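Local coordinates for protein L-methionine gamma-lyase (Fusobacterium nucleatum subsp. nucleatum, PDB 6LXU) that is a pyridoxal-phosphate-dependent lyase of the Cys/Met metabolism enzyme family, assembled from four copies of its chain, at residues 269-280 / 377-388. Numbering follows the deposited sequence. Where two conformers were deposited one is given.
Sequences RHCKNARTIVDF and LSVGLENVEDII
Asn273 ND2 is gripped by two backbone carbonyls of the loop 379-383, at 2.9 Å from Gly380 O and 2.9 Å from Glu382 O. This loop joins strand 374-378 to helix 384-396 in the smaller, C-terminal part of a PLP-dependent enzyme of the Cys/Met metabolism family, and helix 263-282 packs across both. Gly380 O lies close to the amide plane of Asn273 and takes the straighter bond, whereas Glu382 O is tilted 35° out of it. The other end of the amide is held too. Water 2 donates to Asn273 OD1 and accepts from Val384 N, so the amide joins helix 263-282 to the loop directly through ND2, and through water 2 to the first turn of helix 384-396.

One turn earlier, His270 ND1 donates to a lone pair of Val379 O at 2.8 Å. Leu381 lays CD2 almost over the centre of the same ring, 3.5 Å from its centroid, a CH-pi contact. Tyr213 meets this imidazole edge-to-face. Together these contacts probably limit how far the ring can turn. In the conformer given, Arg269 NH1 reaches water 1, which donates to Leu381 O, and NH2 forms a salt bridge with Glu268 of the second subunit. The loop also lies at this subunit interface: Glu382 OE2 hydrogen-bonds His17 NE2 of the second subunit.

Further along, the contact turns apolar. The two short helical segments run at 40° to each other. Ile277 points CD1 at Val379 CG1 and Ile387 CG2. The Ile277 and Val384 side chains pass each other in opposite directions, with CG1 against CG2. Ile277 CG2, anti to the backbone N, reaches Leu377 CD2 on the strand. Thr276 CG2 touches Val384 CG2 and Ile388 CD1. At the far end, the Phe280 ring receives Ile388 CG2 over one face, 3.8 Å from the centroid and 11° off the ring normal.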
loop_
_atom_site.group_PDB
_atom_site.type_symbol
_atom_site.label_atom_id
_atom_site.label_comp_id
_atom_site.label_asym_id
_atom_site.label_seq_id
_atom_site.Cartn_x
_atom_site.Cartn_y
_atom_site.Cartn_z
ATOM N N ARG A 269 23.983 10.206 9.800
ATOM C CA ARG A 269 23.421 11.436 10.362
ATOM C C ARG A 269 22.907 11.224 11.782
ATOM O O ARG A 269 23.086 12.091 12.637
ATOM C CB ARG A 269 22.332 11.980 9.442
ATOM C CG ARG A 269 21.681 13.273 9.911
ATOM C CD ARG A 269 22.678 14.394 10.172
ATOM N NE ARG A 269 23.581 14.642 9.048
ATOM C CZ ARG A 269 23.411 15.570 8.109
ATOM N NH1 ARG A 269 22.360 16.369 8.138
ATOM N NH2 ARG A 269 24.308 15.709 7.152
ATOM N N HIS A 270 22.267 10.089 12.040
ATOM C CA HIS A 270 21.839 9.751 13.398
ATOM C C HIS A 270 23.033 9.869 14.370
ATOM O O HIS A 270 22.937 10.508 15.416
ATOM C CB HIS A 270 21.326 8.299 13.492
ATOM C CG HIS A 270 19.905 8.064 13.061
ATOM N ND1 HIS A 270 18.820 8.636 13.680
ATOM C CD2 HIS A 270 19.395 7.199 12.141
ATOM C CE1 HIS A 270 17.710 8.177 13.116
ATOM N NE2 HIS A 270 18.025 7.293 12.186
ATOM N N CYS A 271 24.155 9.239 14.015
ATOM C CA CYS A 271 25.327 9.218 14.899
ATOM C C CYS A 271 26.006 10.573 14.993
ATOM O O CYS A 271 26.448 10.956 16.082
ATOM C CB CYS A 271 26.326 8.156 14.458
ATOM S SG CYS A 271 25.741 6.458 14.684
ATOM N N LYS A 272 26.104 11.299 13.889
ATOM C CA LYS A 272 26.688 12.652 13.884
ATOM C C LYS A 272 25.883 13.560 14.812
ATOM O O LYS A 272 26.436 14.269 15.670
ATOM C CB LYS A 272 26.698 13.212 12.453
ATOM C CG LYS A 272 27.315 14.600 12.262
ATOM C CD LYS A 272 27.010 15.159 10.873
ATOM C CE LYS A 272 27.683 16.496 10.605
ATOM N NZ LYS A 272 29.163 16.405 10.725
ATOM N N ASN A 273 24.569 13.553 14.637
ATOM C CA ASN A 273 23.697 14.321 15.511
ATOM C C ASN A 273 23.872 13.896 16.957
ATOM O O ASN A 273 23.985 14.745 17.846
ATOM C CB ASN A 273 22.218 14.122 15.139
ATOM C CG ASN A 273 21.770 14.931 13.936
ATOM O OD1 ASN A 273 22.504 15.753 13.400
ATOM N ND2 ASN A 273 20.517 14.698 13.517
ATOM N N ALA A 274 23.871 12.593 17.201
ATOM C CA ALA A 274 23.916 12.107 18.574
ATOM C C ALA A 274 25.194 12.511 19.291
ATOM O O ALA A 274 25.138 12.921 20.449
ATOM C CB ALA A 274 23.747 10.601 18.619
ATOM N N ARG A 275 26.339 12.399 18.628
ATOM C CA ARG A 275 27.602 12.753 19.287
ATOM C C ARG A 275 27.604 14.224 19.708
ATOM O O ARG A 275 28.068 14.567 20.813
ATOM C CB ARG A 275 28.811 12.379 18.409
ATOM C CG ARG A 275 29.075 10.877 18.459
ATOM C CD ARG A 275 30.265 10.362 17.666
ATOM N NE ARG A 275 29.876 9.902 16.331
ATOM C CZ ARG A 275 29.914 10.637 15.218
ATOM N NH1 ARG A 275 30.333 11.902 15.255
ATOM N NH2 ARG A 275 29.533 10.108 14.059
ATOM N N THR A 276 27.060 15.101 18.869
ATOM C CA THR A 276 26.964 16.509 19.191
ATOM C C THR A 276 26.018 16.757 20.362
ATOM O O THR A 276 26.303 17.573 21.255
ATOM C CB THR A 276 26.518 17.279 17.933
ATOM O OG1 THR A 276 27.504 17.088 16.920
ATOM C CG2 THR A 276 26.362 18.745 18.202
ATOM N N ILE A 277 24.905 16.038 20.391
ATOM C CA ILE A 277 23.956 16.162 21.491
ATOM C C ILE A 277 24.548 15.613 22.794
ATOM O O ILE A 277 24.312 16.197 23.859
ATOM C CB ILE A 277 22.608 15.498 21.124
ATOM C CG1 ILE A 277 21.959 16.282 19.977
ATOM C CG2 ILE A 277 21.663 15.426 22.312
ATOM C CD1 ILE A 277 20.891 15.501 19.250
ATOM N N VAL A 278 25.304 14.529 22.726
ATOM C CA VAL A 278 25.975 14.001 23.926
ATOM C C VAL A 278 26.876 15.068 24.549
ATOM O O VAL A 278 26.847 15.272 25.778
ATOM C CB VAL A 278 26.789 12.730 23.612
ATOM C CG1 VAL A 278 27.715 12.337 24.764
ATOM C CG2 VAL A 278 25.855 11.579 23.290
ATOM N N ASP A 279 27.665 15.751 23.728
ATOM C CA ASP A 279 28.546 16.791 24.256
ATOM C C ASP A 279 27.740 17.901 24.933
ATOM O O ASP A 279 28.105 18.349 26.041
ATOM C CB ASP A 279 29.425 17.364 23.151
ATOM C CG ASP A 279 30.599 18.154 23.703
ATOM O OD1 ASP A 279 31.419 17.567 24.426
ATOM O OD2 ASP A 279 30.667 19.360 23.442
ATOM N N PHE A 280 26.652 18.333 24.298
ATOM C CA PHE A 280 25.762 19.336 24.873
ATOM C C PHE A 280 25.188 18.884 26.220
ATOM O O PHE A 280 25.240 19.617 27.219
ATOM C CB PHE A 280 24.638 19.657 23.875
ATOM C CG PHE A 280 23.501 20.416 24.465
ATOM C CD1 PHE A 280 23.624 21.777 24.726
ATOM C CD2 PHE A 280 22.304 19.785 24.783
ATOM C CE1 PHE A 280 22.566 22.485 25.268
ATOM C CE2 PHE A 280 21.255 20.494 25.331
ATOM C CZ PHE A 280 21.390 21.840 25.576
ATOM N N LEU A 377 16.581 9.205 24.980
ATOM C CA LEU A 377 16.460 9.967 23.751
ATOM C C LEU A 377 16.914 9.125 22.556
ATOM O O LEU A 377 18.047 8.623 22.522
ATOM C CB LEU A 377 17.328 11.214 23.871
ATOM C CG LEU A 377 17.290 12.204 22.720
ATOM C CD1 LEU A 377 15.936 12.872 22.626
ATOM C CD2 LEU A 377 18.373 13.258 22.900
ATOM N N SER A 378 16.017 8.966 21.573
ATOM C CA SER A 378 16.362 8.394 20.263
ATOM C C SER A 378 16.604 9.561 19.319
ATOM O O SER A 378 15.655 10.244 18.906
ATOM C CB SER A 378 15.223 7.527 19.750
ATOM O OG SER A 378 15.479 7.109 18.413
ATOM N N VAL A 379 17.859 9.831 19.013
ATOM C CA VAL A 379 18.197 10.987 18.207
ATOM C C VAL A 379 17.804 10.736 16.743
ATOM O O VAL A 379 18.209 9.727 16.154
ATOM C CB VAL A 379 19.705 11.288 18.306
ATOM C CG1 VAL A 379 20.118 12.423 17.378
ATOM C CG2 VAL A 379 20.096 11.610 19.751
ATOM N N GLY A 380 17.031 11.666 16.185
ATOM C CA GLY A 380 16.584 11.589 14.801
ATOM C C GLY A 380 17.504 12.309 13.842
ATOM O O GLY A 380 18.690 12.510 14.117
ATOM N N LEU A 381 16.931 12.681 12.696
ATOM C CA LEU A 381 17.673 13.233 11.557
ATOM C C LEU A 381 17.453 14.727 11.355
ATOM O O LEU A 381 17.947 15.294 10.392
ATOM C CB LEU A 381 17.287 12.473 10.283
ATOM C CG LEU A 381 17.480 10.962 10.327
ATOM C CD1 LEU A 381 17.059 10.323 9.015
ATOM C CD2 LEU A 381 18.911 10.593 10.667
ATOM N N GLU A 382 16.745 15.376 12.269
ATOM C CA GLU A 382 16.544 16.814 12.178
ATOM C C GLU A 382 17.886 17.537 12.253
ATOM O O GLU A 382 18.907 16.970 12.680
ATOM C CB GLU A 382 15.634 17.324 13.293
ATOM C CG GLU A 382 14.255 16.681 13.340
ATOM C CD GLU A 382 14.145 15.496 14.272
ATOM O OE1 GLU A 382 15.198 14.916 14.630
ATOM O OE2 GLU A 382 13.007 15.152 14.660
ATOM N N ASN A 383 17.908 18.799 11.834
ATOM C CA ASN A 383 19.139 19.577 11.988
ATOM C C ASN A 383 19.492 19.671 13.464
ATOM O O ASN A 383 18.637 19.953 14.304
ATOM C CB ASN A 383 19.004 20.929 11.342
ATOM C CG ASN A 383 18.826 20.799 9.850
ATOM O OD1 ASN A 383 17.705 20.651 9.363
ATOM N ND2 ASN A 383 19.934 20.778 9.121
ATOM N N VAL A 384 20.746 19.364 13.774
ATOM C CA VAL A 384 21.135 19.193 15.171
ATOM C C VAL A 384 20.938 20.479 15.981
ATOM O O VAL A 384 20.605 20.422 17.165
ATOM C CB VAL A 384 22.570 18.651 15.288
ATOM C CG1 VAL A 384 23.613 19.691 14.930
ATOM C CG2 VAL A 384 22.822 18.068 16.674
ATOM N N GLU A 385 21.100 21.629 15.330
ATOM C CA GLU A 385 20.901 22.917 16.001
ATOM C C GLU A 385 19.470 23.031 16.501
ATOM O O GLU A 385 19.223 23.622 17.555
ATOM C CB GLU A 385 21.202 24.103 15.075
ATOM C CG GLU A 385 22.635 24.194 14.558
ATOM C CD GLU A 385 22.974 23.281 13.382
ATOM O OE1 GLU A 385 22.070 22.598 12.832
ATOM O OE2 GLU A 385 24.165 23.262 12.992
ATOM N N ASP A 386 18.515 22.478 15.746
ATOM C CA ASP A 386 17.112 22.542 16.123
ATOM C C ASP A 386 16.788 21.572 17.257
ATOM O O ASP A 386 15.989 21.893 18.141
ATOM C CB ASP A 386 16.229 22.247 14.902
ATOM C CG ASP A 386 16.424 23.247 13.779
ATOM O OD1 ASP A 386 16.701 24.446 14.071
ATOM O OD2 ASP A 386 16.297 22.852 12.597
ATOM N N ILE A 387 17.386 20.381 17.235
ATOM C CA ILE A 387 17.173 19.435 18.321
ATOM C C ILE A 387 17.731 20.026 19.625
ATOM O O ILE A 387 17.063 19.997 20.652
ATOM C CB ILE A 387 17.821 18.061 18.038
ATOM C CG1 ILE A 387 17.296 17.439 16.721
ATOM C CG2 ILE A 387 17.550 17.106 19.197
ATOM C CD1 ILE A 387 18.117 16.243 16.267
ATOM N N ILE A 388 18.949 20.552 19.552
ATOM C CA ILE A 388 19.580 21.169 20.722
ATOM C C ILE A 388 18.797 22.385 21.207
ATOM O O ILE A 388 18.614 22.538 22.418
ATOM C CB ILE A 388 21.068 21.464 20.467
ATOM C CG1 ILE A 388 21.827 20.129 20.414
ATOM C CG2 ILE A 388 21.644 22.355 21.574
ATOM C CD1 ILE A 388 23.288 20.203 20.022
HETATM O O HOH W 1 20.105 17.090 9.815
HETATM O O HOH W 2 22.180 17.974 11.674
#